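Local structure of uncharacterized protein (Ruminococcus gnavus, 4QAN) at residues A[10-15]-A[248-252]; A[4-9]-A[235-239]. The protein is of unknown function but has a cystatin-like fold, is a divergent member of the NTF2-like superfamily and can bind a metal ion. All blocks are in the same frame, centred on the assembly; numbering follows the deposited sequence.

Contact 1: residues A[10-15]-A[248-252]; sequences NVTESL and SSQDT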
ATOM      1  N   ASN A  10      16.118  -2.199  -2.002  1.00 39.06           N
ATOM      2  CA  ASN A  10      16.792  -1.434  -3.024  1.00 37.20           C
ATOM      3  C   ASN A  10      16.889  -0.021  -2.490  1.00 37.30           C
ATOM      4  O   ASN A  10      15.908   0.732  -2.507  1.00 36.61           O
ATOM      5  CB  ASN A  10      15.982  -1.482  -4.320  1.00 38.83           C
ATOM      6  CG  ASN A  10      16.655  -0.764  -5.469  1.00 42.34           C
ATOM      7  OD1 ASN A  10      17.661  -0.088  -5.292  1.00 40.56           O
ATOM      8  ND2 ASN A  10      16.081  -0.896  -6.666  1.00 45.68           N
ATOM      9  N   VAL A  11      18.061   0.324  -1.973  1.00 36.98           N
ATOM     10  CA  VAL A  11      18.307   1.682  -1.517  1.00 38.15           C
ATOM     11  C   VAL A  11      18.593   2.479  -2.786  1.00 40.58           C
ATOM     12  O   VAL A  11      19.731   2.576  -3.232  1.00 39.73           O
ATOM     13  CB  VAL A  11      19.477   1.776  -0.513  1.00 39.56           C
ATOM     14  CG1 VAL A  11      19.540   3.177   0.101  1.00 38.56           C
ATOM     15  CG2 VAL A  11      19.325   0.737   0.591  1.00 39.68           C
ATOM     16  N   THR A  12      17.534   3.012  -3.385  1.00 42.26           N
ATOM     17  CA  THR A  12      17.629   3.695  -4.673  1.00 41.00           C
ATOM     18  C   THR A  12      18.460   4.965  -4.524  1.00 43.48           C
ATOM     19  O   THR A  12      18.709   5.404  -3.402  1.00 47.90           O
ATOM     20  CB  THR A  12      16.235   4.083  -5.199  1.00 37.99           C
ATOM     21  OG1 THR A  12      15.652   5.061  -4.336  1.00 36.65           O
ATOM     22  CG2 THR A  12      15.315   2.886  -5.274  1.00 38.16           C
ATOM     23  N   GLU A  13      18.865   5.560  -5.647  1.00 46.26           N
ATOM     24  CA  GLU A  13      19.615   6.823  -5.639  1.00 51.25           C
ATOM     25  C   GLU A  13      18.897   7.902  -4.830  1.00 49.74           C
ATOM     26  O   GLU A  13      19.525   8.620  -4.059  1.00 50.85           O
ATOM     27  CB  GLU A  13      19.860   7.333  -7.070  1.00 58.28           C
ATOM     28  CG  GLU A  13      21.002   6.638  -7.798  1.00 68.54           C
ATOM     29  CD  GLU A  13      21.040   6.943  -9.294  1.00 81.33           C
ATOM     30  OE1 GLU A  13      20.469   7.972  -9.731  1.00 74.79           O
ATOM     31  OE2 GLU A  13      21.653   6.144 -10.042  1.00 89.13           O
ATOM     32  N   SER A  14      17.584   8.020  -5.000  1.00 46.32           N
ATOM     33  CA  SER A  14      16.829   9.014  -4.235  1.00 46.81           C
ATOM     34  C   SER A  14      16.786   8.658  -2.744  1.00 44.18           C
ATOM     35  O   SER A  14      16.923   9.527  -1.887  1.00 43.70           O
ATOM     36  CB  SER A  14      15.418   9.174  -4.787  1.00 43.64           C
ATOM     37  OG  SER A  14      15.467   9.653  -6.110  1.00 43.73           O
ATOM     38  N   LEU A  15      16.616   7.379  -2.431  1.00 43.60           N
ATOM     39  CA  LEU A  15      16.626   6.965  -1.028  1.00 42.41           C
ATOM     40  C   LEU A  15      17.968   7.159  -0.349  1.00 42.95           C
ATOM     41  O   LEU A  15      18.005   7.297   0.853  1.00 42.68           O
ATOM     42  CB  LEU A  15      16.176   5.525  -0.869  1.00 39.40           C
ATOM     43  CG  LEU A  15      14.659   5.413  -0.948  1.00 40.82           C
ATOM     44  CD1 LEU A  15      14.274   3.973  -1.241  1.00 34.12           C
ATOM     45  CD2 LEU A  15      13.996   5.954   0.324  1.00 39.41           C
ATOM     46  N   SER A 248      14.660  -4.337 -10.832  1.00 44.21           N
ATOM     47  CA  SER A 248      15.331  -3.335 -10.031  1.00 46.00           C
ATOM     48  C   SER A 248      15.354  -2.031 -10.835  1.00 49.26           C
ATOM     49  O   SER A 248      14.915  -1.988 -11.994  1.00 48.54           O
ATOM     50  CB  SER A 248      16.749  -3.785  -9.709  1.00 48.60           C
ATOM     51  OG  SER A 248      17.371  -2.899  -8.798  1.00 62.25           O
ATOM     52  N   SER A 249      15.857  -0.972 -10.219  1.00 42.89           N
ATOM     53  CA  SER A 249      16.032   0.307 -10.900  1.00 42.05           C
ATOM     54  C   SER A 249      17.091   1.094 -10.173  1.00 41.41           C
ATOM     55  O   SER A 249      17.333   0.897  -8.976  1.00 41.92           O
ATOM     56  CB  SER A 249      14.722   1.114 -10.956  1.00 41.78           C
ATOM     57  OG  SER A 249      14.156   1.286  -9.665  1.00 42.10           O
ATOM     58  N   GLN A 250      17.739   1.981 -10.892  1.00 40.88           N
ATOM     59  CA  GLN A 250      18.779   2.797 -10.284  1.00 44.99           C
ATOM     60  C   GLN A 250      18.107   3.741  -9.295  1.00 42.21           C
ATOM     61  O   GLN A 250      18.449   3.764  -8.124  1.00 42.63           O
ATOM     62  CB  GLN A 250      19.560   3.567 -11.349  1.00 48.48           C
ATOM     63  CG  GLN A 250      20.247   2.684 -12.384  1.00 52.28           C
ATOM     64  CD  GLN A 250      21.080   1.559 -11.764  1.00 55.81           C
ATOM     65  OE1 GLN A 250      22.013   1.809 -10.991  1.00 53.11           O
ATOM     66  NE2 GLN A 250      20.751   0.314 -12.113  1.00 53.57           N
ATOM     67  N   ASP A 251      17.104   4.470  -9.767  1.00 41.96           N
ATOM     68  CA  ASP A 251      16.406   5.445  -8.948  1.00 39.54           C
ATOM     69  C   ASP A 251      15.034   4.933  -8.523  1.00 40.55           C
ATOM     70  O   ASP A 251      14.579   3.860  -8.963  1.00 40.66           O
ATOM     71  CB  ASP A 251      16.289   6.756  -9.726  1.00 40.74           C
ATOM     72  CG  ASP A 251      16.106   7.959  -8.827  1.00 41.64           C
ATOM     73  OD1 ASP A 251      16.011   7.804  -7.589  1.00 41.77           O
ATOM     74  OD2 ASP A 251      16.046   9.066  -9.368  1.00 42.11           O
ATOM     75  N   THR A 252      14.410   5.680  -7.616  1.00 38.67           N
ATOM     76  CA  THR A 252      13.055   5.400  -7.148  1.00 36.68           C
ATOM     77  C   THR A 252      12.101   5.458  -8.334  1.00 36.73           C
ATOM     78  O   THR A 252      12.087   6.451  -9.065  1.00 35.79           O
ATOM     79  CB  THR A 252      12.646   6.447  -6.095  1.00 37.36           C
ATOM     80  OG1 THR A 252      13.361   6.199  -4.873  1.00 37.43           O
ATOM     81  CG2 THR A 252      11.138   6.444  -5.853  1.00 34.78           C
TER
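Two loops without regular secondary structure can be joined almost wholly by polar groups, and residues 10-15 with 248-252 are a case in point. Main-chain carbonyls of the second loop supply two acceptors: Asn10 ND2 donates to Ser249 O at 3.2 Å in a nearly straight bond, and Glu13 N donates to Gln250 O at 3.1 Å, a carbonyl that Thr12 CA also approaches to 3.5 Å in a CA-H...O contact.

Side-chain oxygens make the rest. Asp251 OD1 receives a very short bond of 2.4 Å from Ser14 OG and a weak one of 3.0 Å from Ser14 N, while within its own loop it also accepts from Thr252 N at 2.7 Å. Beside it, the hydroxyls Thr12 OG1 and Thr252 OG1 lie 2.6 Å apart in a hydrogen bond, and Thr252 OG1 is also hydrogen-bonded to Tyr210 OH. One repulsive pairing is tolerated, the carboxylate atoms Glu13 OE1 and Asp251 OD2 at 4.6 Å. Leu15 adds little, its CG 4.2 Å from Thr252 OG1; its side chain also touches Ala208 and Tyr210.

Thr12 OG1 accepts from Leu15 N at 3.2 Å, so the hydroxyl that bridges the loops also closes an ST motif at the head of residues 13-15, which have helical backbone angles. The whole is surface packing away from the metal site, joining the loop after helix 2-6 to the one leading into helix 254-275.

Contact 2: residues A[4-9]-A[235-239]; sequences EESEVL and GDLTR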
ATOM      1  N   GLU A   4      16.862 -10.010   7.860  1.00 87.86           N
ATOM      2  CA  GLU A   4      16.295 -10.669   6.658  1.00 86.22           C
ATOM      3  C   GLU A   4      15.454  -9.714   5.788  1.00 89.38           C
ATOM      4  O   GLU A   4      15.437  -9.835   4.564  1.00 84.46           O
ATOM      5  CB  GLU A   4      15.441 -11.898   7.041  1.00 79.88           C
ATOM      6  CG  GLU A   4      16.221 -13.166   7.387  1.00 81.55           C
ATOM      7  CD  GLU A   4      16.936 -13.102   8.732  1.00 85.66           C
ATOM      8  OE1 GLU A   4      16.582 -12.245   9.575  1.00 74.96           O
ATOM      9  OE2 GLU A   4      17.861 -13.916   8.951  1.00 87.53           O
ATOM     10  N   GLU A   5      14.752  -8.783   6.430  1.00 89.03           N
ATOM     11  CA  GLU A   5      13.961  -7.766   5.730  1.00 76.10           C
ATOM     12  C   GLU A   5      14.843  -6.631   5.202  1.00 81.27           C
ATOM     13  O   GLU A   5      14.574  -6.063   4.139  1.00 71.28           O
ATOM     14  CB  GLU A   5      12.905  -7.186   6.670  1.00 73.36           C
ATOM     15  CG  GLU A   5      11.870  -8.193   7.146  1.00 68.72           C
ATOM     16  CD  GLU A   5      10.843  -8.516   6.083  1.00 62.87           C
ATOM     17  OE1 GLU A   5      11.132  -9.406   5.237  1.00 48.31           O
ATOM     18  OE2 GLU A   5       9.749  -7.886   6.108  1.00 44.67           O
ATOM     19  N   SER A   6      15.886  -6.302   5.960  1.00 73.37           N
ATOM     20  CA  SER A   6      16.805  -5.224   5.613  1.00 79.61           C
ATOM     21  C   SER A   6      17.532  -5.438   4.265  1.00 79.26           C
ATOM     22  O   SER A   6      17.552  -4.546   3.416  1.00 83.24           O
ATOM     23  CB  SER A   6      17.821  -5.040   6.753  1.00 79.11           C
ATOM     24  OG  SER A   6      18.795  -4.063   6.439  1.00 83.11           O
ATOM     25  N   GLU A   7      18.105  -6.622   4.064  1.00 76.41           N
ATOM     26  CA  GLU A   7      18.970  -6.883   2.892  1.00 77.23           C
ATOM     27  C   GLU A   7      18.220  -7.156   1.573  1.00 64.63           C
ATOM     28  O   GLU A   7      18.840  -7.430   0.540  1.00 71.61           O
ATOM     29  CB  GLU A   7      19.976  -8.012   3.203  1.00 79.14           C
ATOM     30  CG  GLU A   7      19.379  -9.350   3.630  1.00 75.05           C
ATOM     31  CD  GLU A   7      20.377 -10.226   4.368  1.00 74.11           C
ATOM     32  OE1 GLU A   7      21.574 -10.212   4.012  1.00 81.52           O
ATOM     33  OE2 GLU A   7      19.967 -10.932   5.308  1.00 74.96           O
ATOM     34  N   VAL A   8      16.894  -7.080   1.612  1.00 54.56           N
ATOM     35  CA  VAL A   8      16.079  -7.225   0.412  1.00 49.07           C
ATOM     36  C   VAL A   8      15.576  -5.863  -0.073  1.00 42.82           C
ATOM     37  O   VAL A   8      14.657  -5.790  -0.877  1.00 40.00           O
ATOM     38  CB  VAL A   8      14.915  -8.219   0.632  1.00 50.63           C
ATOM     39  CG1 VAL A   8      15.465  -9.576   1.045  1.00 55.30           C
ATOM     40  CG2 VAL A   8      13.918  -7.723   1.670  1.00 44.89           C
ATOM     41  N   LEU A   9      16.221  -4.797   0.402  1.00 41.06           N
ATOM     42  CA  LEU A   9      15.872  -3.433   0.049  1.00 41.28           C
ATOM     43  C   LEU A   9      16.763  -2.849  -1.039  1.00 39.72           C
ATOM     44  O   LEU A   9      17.986  -2.957  -0.994  1.00 39.88           O
ATOM     45  CB  LEU A   9      15.958  -2.519   1.277  1.00 43.29           C
ATOM     46  CG  LEU A   9      14.951  -2.763   2.403  1.00 46.10           C
ATOM     47  CD1 LEU A   9      14.960  -1.575   3.358  1.00 48.37           C
ATOM     48  CD2 LEU A   9      13.542  -2.998   1.858  1.00 47.66           C
ATOM     49  N   GLY A 235       7.063 -13.678   9.407  1.00 31.64           N
ATOM     50  CA  GLY A 235       6.744 -12.267   9.436  1.00 35.45           C
ATOM     51  C   GLY A 235       7.707 -11.415   8.624  1.00 37.34           C
ATOM     52  O   GLY A 235       7.856 -10.225   8.898  1.00 36.14           O
ATOM     53  N   ASP A 236       8.366 -12.018   7.633  1.00 33.95           N
ATOM     54  CA  ASP A 236       9.310 -11.303   6.781  1.00 36.07           C
ATOM     55  C   ASP A 236       8.580 -10.859   5.488  1.00 31.96           C
ATOM     56  O   ASP A 236       8.910 -11.296   4.390  1.00 32.07           O
ATOM     57  CB  ASP A 236      10.540 -12.189   6.455  1.00 43.21           C
ATOM     58  CG  ASP A 236      11.561 -12.272   7.616  1.00 55.10           C
ATOM     59  OD1 ASP A 236      11.487 -11.450   8.549  1.00 56.25           O
ATOM     60  OD2 ASP A 236      12.457 -13.154   7.593  1.00 63.93           O
ATOM     61  N   LEU A 237       7.585  -9.994   5.630  1.00 28.33           N
ATOM     62  CA  LEU A 237       6.703  -9.679   4.522  1.00 28.91           C
ATOM     63  C   LEU A 237       7.385  -8.852   3.436  1.00 28.78           C
ATOM     64  O   LEU A 237       6.965  -8.871   2.272  1.00 29.06           O
ATOM     65  CB  LEU A 237       5.420  -9.033   5.018  1.00 26.95           C
ATOM     66  CG  LEU A 237       4.526  -9.905   5.922  1.00 29.96           C
ATOM     67  CD1 LEU A 237       3.133  -9.305   6.004  1.00 32.38           C
ATOM     68  CD2 LEU A 237       4.415 -11.354   5.456  1.00 31.33           C
ATOM     69  N   THR A 238       8.450  -8.155   3.795  1.00 25.55           N
ATOM     70  CA  THR A 238       9.243  -7.477   2.792  1.00 29.41           C
ATOM     71  C   THR A 238       9.939  -8.447   1.856  1.00 27.61           C
ATOM     72  O   THR A 238       9.970  -8.221   0.663  1.00 27.54           O
ATOM     73  CB  THR A 238      10.271  -6.558   3.421  1.00 28.15           C
ATOM     74  OG1 THR A 238       9.574  -5.684   4.297  1.00 32.39           O
ATOM     75  CG2 THR A 238      10.967  -5.732   2.373  1.00 31.00           C
ATOM     76  N   ARG A 239      10.483  -9.518   2.412  1.00 27.69           N
ATOM     77  CA  ARG A 239      11.098 -10.567   1.630  1.00 29.40           C
ATOM     78  C   ARG A 239      10.034 -11.286   0.800  1.00 28.03           C
ATOM     79  O   ARG A 239      10.255 -11.651  -0.367  1.00 28.99           O
ATOM     80  CB  ARG A 239      11.820 -11.521   2.582  1.00 30.70           C
ATOM     81  CG  ARG A 239      12.655 -12.581   1.924  1.00 34.45           C
ATOM     82  CD  ARG A 239      13.515 -13.321   2.958  1.00 39.98           C
ATOM     83  NE  ARG A 239      13.852 -14.667   2.492  1.00 42.00           N
ATOM     84  CZ  ARG A 239      14.851 -14.968   1.663  1.00 48.82           C
ATOM     85  NH1 ARG A 239      15.675 -14.021   1.204  1.00 46.93           N
ATOM     86  NH2 ARG A 239      15.039 -16.240   1.309  1.00 50.48           N
TER
HETATM   87  O   HOH W   1      16.432 -11.722   3.201  1.00 50.79           O
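Helix starts expose amide groups that need acceptors, and the one at residues 235-239 is served from a distant part of the chain. Gly235, with positive phi, ends helix 221-234 in a Schellman motif. Asp236 follows at the N-cap position of helix 237-242, yet its side chain makes no capping bond; its OD1 is instead bound by the N-terminal amine of Gly1, although the like-charged Glu5 OE1 is 3.9 Å from Asp236 OD1, and its OD2 lies 3.3 Å from Glu4 CB. The CA-to-CB bond of Leu237 points away from residues 4-9, and its side chain packs on Pro88 and Leu89 of helix 87-108. At Thr238 the main bonding begins: its N and OG1 both donate to Glu5 OE2, at 2.7 and 2.9 Å, while its CG2 packs against Val8 CG2 (3.6 Å) and Leu9 CD2 (3.8 Å). Arg239 N then donates to Glu5 OE1 at 2.9 Å. Farther out, a water bound to Glu4 O (2.5 Å) makes a weak link to Arg239 NH1 (3.1 Å).

Both carboxylate oxygens of Glu5 thus accept first-turn amides, so a side chain more than 200 residues away does what an N-cap side chain often does; a negative charge also suits the positive end of the helix dipole.

Overall arrangement
A terminal segment can follow one distant region for some length, and this chain does so from its first turn of helix. Starting at the N terminus, helix 2-6 and the turn after it meet the start of helix 237-242, closing a loop of about 225 residues in contact 2. The chain runs straight on into residues 10-15, which reach the loop between helices 237-242 and 254-275 in contact 1, closing a second loop of 232 residues. The segments alternate along the sequence, so the two closures cross. Their centres lie 16 Å apart. Together they lay the N-terminal stretch along successive parts of the helical region that precedes the mixed sheet, whereas the antiparallel sheet lies within both loops.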